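PDB 6CKG: D-glycerate 3-kinase from Cryptococcus neoformans var. grubii serotype A, which probably phosphorylates D-glycerate with ATP as phosphate donor. Local coordinates for residues Met82-Phe87 with Gly181-Phe186; Trp262-Glu267 with Met279-Val284. All coordinates share one frame; numbering follows the deposited sequence.

Contact 1 (Met82-Phe87 with Gly181-Phe186); sequences MSLDDF and GWMNGF. With EDO (1,2-ethanediol), chain C.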
ATOM      1  N   MET A  82      -3.485  -2.163  -9.243  1.00 30.50           N
ATOM      2  CA  MET A  82      -2.434  -1.168  -9.046  1.00 27.12           C
ATOM      3  C   MET A  82      -1.693  -1.489  -7.754  1.00 33.18           C
ATOM      4  O   MET A  82      -2.311  -1.572  -6.683  1.00 28.79           O
ATOM      5  CB  MET A  82      -3.008   0.252  -8.970  1.00 31.26           C
ATOM      6  CG  MET A  82      -3.296   0.866 -10.312  1.00 33.65           C
ATOM      7  SD  MET A  82      -4.148   2.446 -10.206  1.00 37.84           S
ATOM      8  CE  MET A  82      -3.003   3.403  -9.187  1.00 33.44           C
ATOM      9  N   SER A  83      -0.379  -1.667  -7.850  1.00 26.23           N
ATOM     10  CA  SER A  83       0.476  -1.861  -6.688  1.00 28.51           C
ATOM     11  C   SER A  83       1.291  -0.593  -6.460  1.00 29.82           C
ATOM     12  O   SER A  83       1.927  -0.091  -7.388  1.00 27.78           O
ATOM     13  CB  SER A  83       1.403  -3.057  -6.889  1.00 31.63           C
ATOM     14  OG  SER A  83       0.653  -4.203  -7.201  1.00 39.00           O
ATOM     15  N   LEU A  84       1.275  -0.087  -5.227  1.00 28.71           N
ATOM     16  CA  LEU A  84       1.935   1.186  -4.931  1.00 24.17           C
ATOM     17  C   LEU A  84       3.404   1.200  -5.362  1.00 26.01           C
ATOM     18  O   LEU A  84       3.895   2.210  -5.882  1.00 29.89           O
ATOM     19  CB  LEU A  84       1.818   1.486  -3.439  1.00 23.84           C
ATOM     20  CG  LEU A  84       2.409   2.818  -2.977  1.00 23.73           C
ATOM     21  CD1 LEU A  84       1.606   3.943  -3.598  1.00 27.24           C
ATOM     22  CD2 LEU A  84       2.347   2.883  -1.446  1.00 21.66           C
ATOM     23  N   ASP A  85       4.120   0.092  -5.163  1.00 24.13           N
ATOM     24  CA  ASP A  85       5.547   0.065  -5.482  1.00 28.14           C
ATOM     25  C   ASP A  85       5.812   0.241  -6.974  1.00 36.57           C
ATOM     26  O   ASP A  85       6.903   0.669  -7.356  1.00 32.67           O
ATOM     27  CB  ASP A  85       6.174  -1.247  -5.029  1.00 30.35           C
ATOM     28  CG  ASP A  85       6.171  -1.418  -3.534  1.00 35.73           C
ATOM     29  OD1 ASP A  85       5.494  -0.638  -2.817  1.00 34.06           O
ATOM     30  OD2 ASP A  85       6.852  -2.359  -3.084  1.00 42.00           O
ATOM     31  N   ASP A  86       4.856  -0.110  -7.837  1.00 29.55           N
ATOM     32  CA  ASP A  86       5.073   0.100  -9.264  1.00 30.33           C
ATOM     33  C   ASP A  86       5.014   1.571  -9.641  1.00 27.92           C
ATOM     34  O   ASP A  86       5.326   1.916 -10.787  1.00 29.19           O
ATOM     35  CB  ASP A  86       4.048  -0.681 -10.086  1.00 34.17           C
ATOM     36  CG  ASP A  86       4.342  -2.153 -10.111  1.00 31.58           C
ATOM     37  OD1 ASP A  86       5.497  -2.508 -10.426  1.00 32.99           O
ATOM     38  OD2 ASP A  86       3.429  -2.950  -9.779  1.00 37.90           O
ATOM     39  N   PHE A  87       4.641   2.431  -8.697  1.00 26.46           N
ATOM     40  CA  PHE A  87       4.491   3.860  -8.908  1.00 22.97           C
ATOM     41  C   PHE A  87       5.553   4.680  -8.165  1.00 22.61           C
ATOM     42  O   PHE A  87       5.392   5.893  -7.996  1.00 25.22           O
ATOM     43  CB  PHE A  87       3.083   4.288  -8.497  1.00 21.68           C
ATOM     44  CG  PHE A  87       2.005   3.792  -9.431  1.00 27.03           C
ATOM     45  CD1 PHE A  87       1.468   2.518  -9.292  1.00 28.56           C
ATOM     46  CD2 PHE A  87       1.529   4.604 -10.444  1.00 25.44           C
ATOM     47  CE1 PHE A  87       0.484   2.067 -10.158  1.00 33.51           C
ATOM     48  CE2 PHE A  87       0.540   4.152 -11.319  1.00 29.06           C
ATOM     49  CZ  PHE A  87       0.023   2.888 -11.174  1.00 30.24           C
ATOM     50  N   GLY A 181      -0.929  -1.562  -1.260  1.00 25.41           N
ATOM     51  CA  GLY A 181       0.323  -0.935  -0.884  1.00 29.19           C
ATOM     52  C   GLY A 181       0.597  -1.003   0.598  1.00 29.39           C
ATOM     53  O   GLY A 181      -0.337  -0.990   1.399  1.00 24.61           O
ATOM     54  N   TRP A 182       1.883  -1.065   0.972  1.00 27.45           N
ATOM     55  CA  TRP A 182       2.239  -1.207   2.382  1.00 32.78           C
ATOM     56  C   TRP A 182       1.741  -0.026   3.216  1.00 24.96           C
ATOM     57  O   TRP A 182       1.510  -0.170   4.415  1.00 23.68           O
ATOM     58  CB  TRP A 182       3.758  -1.366   2.517  1.00 25.25           C
ATOM     59  CG  TRP A 182       4.517  -0.083   2.292  1.00 27.26           C
ATOM     60  CD1 TRP A 182       4.951   0.410   1.096  1.00 27.86           C
ATOM     61  CD2 TRP A 182       4.921   0.871   3.292  1.00 27.76           C
ATOM     62  NE1 TRP A 182       5.611   1.608   1.284  1.00 25.97           N
ATOM     63  CE2 TRP A 182       5.599   1.913   2.623  1.00 25.56           C
ATOM     64  CE3 TRP A 182       4.779   0.937   4.684  1.00 27.14           C
ATOM     65  CZ2 TRP A 182       6.141   3.011   3.297  1.00 25.60           C
ATOM     66  CZ3 TRP A 182       5.313   2.029   5.360  1.00 28.65           C
ATOM     67  CH2 TRP A 182       5.983   3.058   4.664  1.00 28.19           C
ATOM     68  N   MET A 183       1.574   1.143   2.605  1.00 25.70           N
ATOM     69  CA  MET A 183       1.115   2.328   3.311  1.00 24.92           C
ATOM     70  C   MET A 183      -0.183   2.878   2.734  1.00 23.95           C
ATOM     71  O   MET A 183      -0.510   4.045   2.972  1.00 24.74           O
ATOM     72  CB  MET A 183       2.204   3.419   3.301  1.00 25.69           C
ATOM     73  CG  MET A 183       2.727   3.778   1.896  1.00 21.17           C
ATOM     74  SD  MET A 183       3.729   5.304   1.755  1.00 26.69           S
ATOM     75  CE  MET A 183       2.428   6.530   1.612  1.00 22.16           C
ATOM     76  N   ASN A 184      -0.925   2.083   1.958  1.00 24.75           N
ATOM     77  CA  ASN A 184      -2.141   2.613   1.360  1.00 22.72           C
ATOM     78  C   ASN A 184      -3.116   3.026   2.458  1.00 21.67           C
ATOM     79  O   ASN A 184      -3.331   2.293   3.427  1.00 22.95           O
ATOM     80  CB  ASN A 184      -2.777   1.581   0.406  1.00 22.39           C
ATOM     81  CG  ASN A 184      -2.219   1.684  -1.000  1.00 27.72           C
ATOM     82  OD1 ASN A 184      -1.102   2.174  -1.195  1.00 27.19           O
ATOM     83  ND2 ASN A 184      -2.991   1.232  -1.993  1.00 26.92           N
ATOM     84  N   GLY A 185      -3.684   4.217   2.327  1.00 23.50           N
ATOM     85  CA  GLY A 185      -4.613   4.702   3.327  1.00 23.04           C
ATOM     86  C   GLY A 185      -3.971   5.331   4.562  1.00 25.90           C
ATOM     87  O   GLY A 185      -4.686   5.940   5.367  1.00 27.96           O
ATOM     88  N   PHE A 186      -2.654   5.237   4.727  1.00 23.40           N
ATOM     89  CA  PHE A 186      -2.006   5.882   5.874  1.00 22.89           C
ATOM     90  C   PHE A 186      -2.355   7.364   5.904  1.00 24.21           C
ATOM     91  O   PHE A 186      -2.349   8.036   4.867  1.00 28.64           O
ATOM     92  CB  PHE A 186      -0.489   5.707   5.813  1.00 19.84           C
ATOM     93  CG  PHE A 186      -0.015   4.363   6.277  1.00 22.07           C
ATOM     94  CD1 PHE A 186      -0.903   3.314   6.419  1.00 21.21           C
ATOM     95  CD2 PHE A 186       1.319   4.154   6.585  1.00 22.42           C
ATOM     96  CE1 PHE A 186      -0.468   2.059   6.847  1.00 23.08           C
ATOM     97  CE2 PHE A 186       1.770   2.913   7.015  1.00 23.48           C
ATOM     98  CZ  PHE A 186       0.872   1.866   7.159  1.00 23.94           C
TER
HETATM   99  C1  EDO C 401       1.093  -2.774 -12.807  1.00 34.70           C
HETATM  100  O1  EDO C 401       2.506  -3.030 -12.672  1.00 33.34           O
HETATM  101  C2  EDO C 401       0.676  -1.720 -11.786  1.00 34.47           C
HETATM  102  O2  EDO C 401       0.921  -2.230 -10.468  1.00 30.94           O
HETATM  103  O   HOH W   1       3.624  -1.790  -1.234  1.00 29.79           O
HETATM  104  O   HOH W   2       6.202   1.785  -1.717  1.00 30.11           O

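Contact 2 (Trp262-Glu267 with Met279-Val284); sequences WRLQQE and MTDEQV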
ATOM      1  N   TRP A 262       8.501 -11.515   9.648  1.00 39.15           N
ATOM      2  CA  TRP A 262       8.021 -11.891   8.321  1.00 39.92           C
ATOM      3  C   TRP A 262       9.003 -11.473   7.231  1.00 39.18           C
ATOM      4  O   TRP A 262       9.298 -12.247   6.314  1.00 39.63           O
ATOM      5  CB  TRP A 262       6.654 -11.260   8.068  1.00 39.41           C
ATOM      6  CG  TRP A 262       5.537 -11.867   8.849  1.00 45.35           C
ATOM      7  CD1 TRP A 262       5.487 -13.123   9.379  1.00 46.37           C
ATOM      8  CD2 TRP A 262       4.295 -11.235   9.188  1.00 39.42           C
ATOM      9  NE1 TRP A 262       4.286 -13.313  10.028  1.00 49.92           N
ATOM     10  CE2 TRP A 262       3.537 -12.169   9.921  1.00 45.97           C
ATOM     11  CE3 TRP A 262       3.749  -9.972   8.936  1.00 35.60           C
ATOM     12  CZ2 TRP A 262       2.264 -11.878  10.413  1.00 41.93           C
ATOM     13  CZ3 TRP A 262       2.486  -9.684   9.427  1.00 34.47           C
ATOM     14  CH2 TRP A 262       1.759 -10.635  10.163  1.00 31.97           C
ATOM     15  N   ARG A 263       9.516 -10.241   7.305  1.00 39.38           N
ATOM     16  CA  ARG A 263      10.412  -9.773   6.253  1.00 37.59           C
ATOM     17  C   ARG A 263      11.722 -10.550   6.251  1.00 35.11           C
ATOM     18  O   ARG A 263      12.326 -10.742   5.190  1.00 40.09           O
ATOM     19  CB  ARG A 263      10.672  -8.275   6.402  1.00 43.41           C
ATOM     20  CG  ARG A 263      11.393  -7.652   5.207  1.00 40.67           C
ATOM     21  CD  ARG A 263      10.635  -7.895   3.906  1.00 39.27           C
ATOM     22  NE  ARG A 263      11.331  -7.353   2.743  1.00 39.01           N
ATOM     23  CZ  ARG A 263      12.319  -7.974   2.107  1.00 42.19           C
ATOM     24  NH1 ARG A 263      12.733  -9.163   2.527  1.00 42.65           N
ATOM     25  NH2 ARG A 263      12.899  -7.412   1.052  1.00 41.36           N
ATOM     26  N   LEU A 264      12.176 -11.007   7.423  1.00 39.55           N
ATOM     27  CA  LEU A 264      13.330 -11.902   7.475  1.00 44.65           C
ATOM     28  C   LEU A 264      13.012 -13.248   6.831  1.00 43.16           C
ATOM     29  O   LEU A 264      13.807 -13.770   6.041  1.00 37.50           O
ATOM     30  CB  LEU A 264      13.790 -12.097   8.920  1.00 43.05           C
ATOM     31  CG  LEU A 264      14.899 -11.156   9.387  1.00 54.84           C
ATOM     32  CD1 LEU A 264      15.290 -11.459  10.826  1.00 63.56           C
ATOM     33  CD2 LEU A 264      16.105 -11.275   8.470  1.00 51.15           C
ATOM     34  N   GLN A 265      11.864 -13.838   7.177  1.00 40.44           N
ATOM     35  CA  GLN A 265      11.441 -15.079   6.525  1.00 42.30           C
ATOM     36  C   GLN A 265      11.413 -14.920   5.014  1.00 41.28           C
ATOM     37  O   GLN A 265      11.897 -15.787   4.274  1.00 38.95           O
ATOM     38  CB  GLN A 265      10.051 -15.502   7.003  1.00 42.88           C
ATOM     39  CG  GLN A 265       9.899 -15.812   8.479  1.00 53.68           C
ATOM     40  CD  GLN A 265       8.503 -16.324   8.783  1.00 58.54           C
ATOM     41  OE1 GLN A 265       7.800 -16.784   7.882  1.00 62.43           O
ATOM     42  NE2 GLN A 265       8.090 -16.244  10.047  1.00 50.66           N
ATOM     43  N   GLN A 266      10.817 -13.818   4.543  1.00 36.84           N
ATOM     44  CA  GLN A 266      10.722 -13.571   3.109  1.00 41.66           C
ATOM     45  C   GLN A 266      12.102 -13.548   2.462  1.00 39.11           C
ATOM     46  O   GLN A 266      12.317 -14.169   1.415  1.00 35.87           O
ATOM     47  CB  GLN A 266       9.989 -12.254   2.842  1.00 41.88           C
ATOM     48  CG  GLN A 266      10.023 -11.840   1.362  1.00 52.50           C
ATOM     49  CD  GLN A 266       9.366 -10.493   1.082  1.00 58.56           C
ATOM     50  OE1 GLN A 266       8.460 -10.062   1.803  1.00 59.03           O
ATOM     51  NE2 GLN A 266       9.821  -9.824   0.023  1.00 53.70           N
ATOM     52  N   GLU A 267      13.053 -12.835   3.071  1.00 37.94           N
ATOM     53  CA  GLU A 267      14.377 -12.746   2.463  1.00 37.23           C
ATOM     54  C   GLU A 267      15.078 -14.100   2.484  1.00 43.28           C
ATOM     55  O   GLU A 267      15.756 -14.470   1.515  1.00 46.00           O
ATOM     56  CB  GLU A 267      15.215 -11.677   3.167  1.00 41.99           C
ATOM     57  CG  GLU A 267      16.471 -11.231   2.390  1.00 40.10           C
ATOM     58  CD  GLU A 267      16.162 -10.296   1.209  1.00 43.73           C
ATOM     59  OE1 GLU A 267      14.976  -9.974   0.980  1.00 42.78           O
ATOM     60  OE2 GLU A 267      17.111  -9.880   0.506  1.00 46.36           O
ATOM     61  N   MET A 279      19.489  -9.607   0.960  1.00 49.64           N
ATOM     62  CA  MET A 279      20.019  -8.871   2.096  1.00 44.38           C
ATOM     63  C   MET A 279      20.459  -9.821   3.203  1.00 44.50           C
ATOM     64  O   MET A 279      19.909 -10.914   3.379  1.00 44.71           O
ATOM     65  CB  MET A 279      18.974  -7.901   2.645  1.00 42.99           C
ATOM     66  CG  MET A 279      18.618  -6.764   1.716  1.00 48.13           C
ATOM     67  SD  MET A 279      17.473  -5.612   2.494  1.00 46.58           S
ATOM     68  CE  MET A 279      15.933  -6.532   2.465  1.00 49.48           C
ATOM     69  N   THR A 280      21.465  -9.388   3.957  1.00 45.27           N
ATOM     70  CA  THR A 280      21.810 -10.059   5.197  1.00 44.03           C
ATOM     71  C   THR A 280      20.731  -9.787   6.246  1.00 44.72           C
ATOM     72  O   THR A 280      19.893  -8.889   6.101  1.00 40.48           O
ATOM     73  CB  THR A 280      23.167  -9.579   5.695  1.00 49.66           C
ATOM     74  OG1 THR A 280      23.047  -8.228   6.152  1.00 50.31           O
ATOM     75  CG2 THR A 280      24.188  -9.633   4.565  1.00 50.38           C
ATOM     76  N   ASP A 281      20.748 -10.576   7.319  1.00 43.30           N
ATOM     77  CA  ASP A 281      19.782 -10.343   8.385  1.00 46.86           C
ATOM     78  C   ASP A 281      19.890  -8.916   8.914  1.00 43.71           C
ATOM     79  O   ASP A 281      18.874  -8.238   9.104  1.00 41.52           O
ATOM     80  CB  ASP A 281      19.975 -11.359   9.509  1.00 46.06           C
ATOM     81  CG  ASP A 281      19.503 -12.740   9.127  1.00 49.72           C
ATOM     82  OD1 ASP A 281      19.037 -12.908   7.979  1.00 55.17           O
ATOM     83  OD2 ASP A 281      19.594 -13.662   9.967  1.00 52.30           O
ATOM     84  N   GLU A 282      21.112  -8.427   9.121  1.00 41.88           N
ATOM     85  CA  GLU A 282      21.267  -7.067   9.626  1.00 40.63           C
ATOM     86  C   GLU A 282      20.725  -6.053   8.628  1.00 39.40           C
ATOM     87  O   GLU A 282      20.057  -5.088   9.014  1.00 43.34           O
ATOM     88  CB  GLU A 282      22.734  -6.783   9.961  1.00 41.54           C
ATOM     89  N   GLN A 283      20.959  -6.276   7.333  1.00 36.87           N
ATOM     90  CA  GLN A 283      20.434  -5.346   6.334  1.00 45.68           C
ATOM     91  C   GLN A 283      18.905  -5.363   6.287  1.00 42.14           C
ATOM     92  O   GLN A 283      18.276  -4.319   6.073  1.00 36.53           O
ATOM     93  CB  GLN A 283      21.034  -5.657   4.966  1.00 49.17           C
ATOM     94  CG  GLN A 283      22.489  -5.255   4.897  1.00 49.07           C
ATOM     95  CD  GLN A 283      23.167  -5.714   3.635  1.00 54.87           C
ATOM     96  OE1 GLN A 283      22.805  -6.739   3.056  1.00 56.96           O
ATOM     97  NE2 GLN A 283      24.162  -4.958   3.199  1.00 56.55           N
ATOM     98  N   VAL A 284      18.288  -6.527   6.491  1.00 43.06           N
ATOM     99  CA  VAL A 284      16.828  -6.562   6.577  1.00 37.31           C
ATOM    100  C   VAL A 284      16.349  -5.710   7.751  1.00 43.79           C
ATOM    101  O   VAL A 284      15.360  -4.973   7.643  1.00 42.03           O
ATOM    102  CB  VAL A 284      16.330  -8.017   6.684  1.00 36.91           C
ATOM    103  CG1 VAL A 284      14.835  -8.046   6.980  1.00 33.34           C
ATOM    104  CG2 VAL A 284      16.638  -8.792   5.395  1.00 36.12           C
TER

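Contact 1 (Met82-Phe87 with Gly181-Phe186)
Leu84 lays its side chain over the turn that begins at Gly181, with CB 3.8 Å from Gly181 CA and the CD2 methyl reaching further along. CG stands anti to the backbone N (chi1 -177°), and from there CD2 meets Met183 CG at 3.5 Å, tight for two carbons, the two side chains crossing at about a right angle. Asn184 runs past the leucine in the opposite direction and brings OD1 to 3.5 Å from Leu84 CD2; this buried oxygen has no hydrogen-bond partner in the model. Gly181, having no side chain, lets Leu84 CB and Asn184 OD1 close in on its CA. Asp85 works through water. Its OD1 accepts from two waters: one, at 2.7 Å from Asp85 OD1, accepts from Trp182 N, and the other takes a weak bond from Trp182 NE1. Both waters lie in the plane of the indole, at its edge, while Met183 CB sits over the centre of one face. The other carboxylate oxygen, OD2, forms a salt bridge with Lys154. On the 82-87 side, away from the 181-186 loop, 1,2-ethanediol, probably from the crystallisation liquor, accepts from Ser83 N through O2 (3.0 Å) and donates to Asp86 OD2. The contact joins the loops at the C-terminal ends of the adjacent parallel strands 79-83 and 176-180, where P-loop kinase folds generally place their active sites. Helix 118-129 packs on Met82 and Phe87, and helix 281-298 meets Trp182 through Tyr291, Ser294 and Tyr295.

Contact 2 (Trp262-Glu267 with Met279-Val284)
Glu267 sets CG anti to the backbone N (chi1 -164°) and bends at chi2, which turns its carboxylate to Met279, whose own chain bends at chi3. OE2 accepts from Met279 N; the modelled separation is very short, so its exact length is doubtful. The other oxygen is taken one turn back on helix 258-273 by Arg263, which grips it end-on: NH1 lies 2.8 Å from Glu267 OE1 in a salt bridge, and NH2 reaches the same atom by a longer, more bent bond. OE1 lies almost in the guanidinium plane, whereas both nitrogens approach it from the same face of the carboxylate. Met279 carries its CE methyl over one face of the guanidinium, 3.5 Å from Arg263 NH2. Gln266 NE2 lies over the centre of the opposite face, so the guanidinium is sandwiched between Met279 CE and Gln266 NE2. Next to this polar group Val284 points toward helix 258-273 and divides its methyls, CG1 packing 3.9 Å from Arg263 CG and CG2 against Glu267 CB and CG. Leu264 CD2 closes the apolar patch, 3.7 Å from Val284 CB, and also touches Asp281 OD1, an oxygen hydrogen-bonded to His268. Beyond the interface, Thr280 OG1 accepts from Gln283 N (3.1 Å) and Gln283 OE1 accepts from Thr280 N. This reciprocal pair is a capping box with Thr280 as N-cap, starting helix 281-298 where it packs beside helix 258-273 in a helix-loop-helix arrangement.

From the N terminus the chain passes through strand 48-53 and helix 63-75 into strand 79-83, whose end opens contact 1. That contact closes a long loop of 93 residues, holding helices 91-100 and 118-129 and the two-stranded antiparallel sheet, when strand 176-180 runs out beside it. Contact 2 follows in series, neither nested nor crossing: it closes 11 residues between helices 258-273 and 281-298. Contact 1 lies close to the centre of the chain, contact 2 about 20 Å from it; their centres lie about 21 Å apart and their nearest atoms about 9 Å, so they do not touch. Helix 281-298 connects them, starting in contact 2 and packing on Trp182 and Phe186 of contact 1.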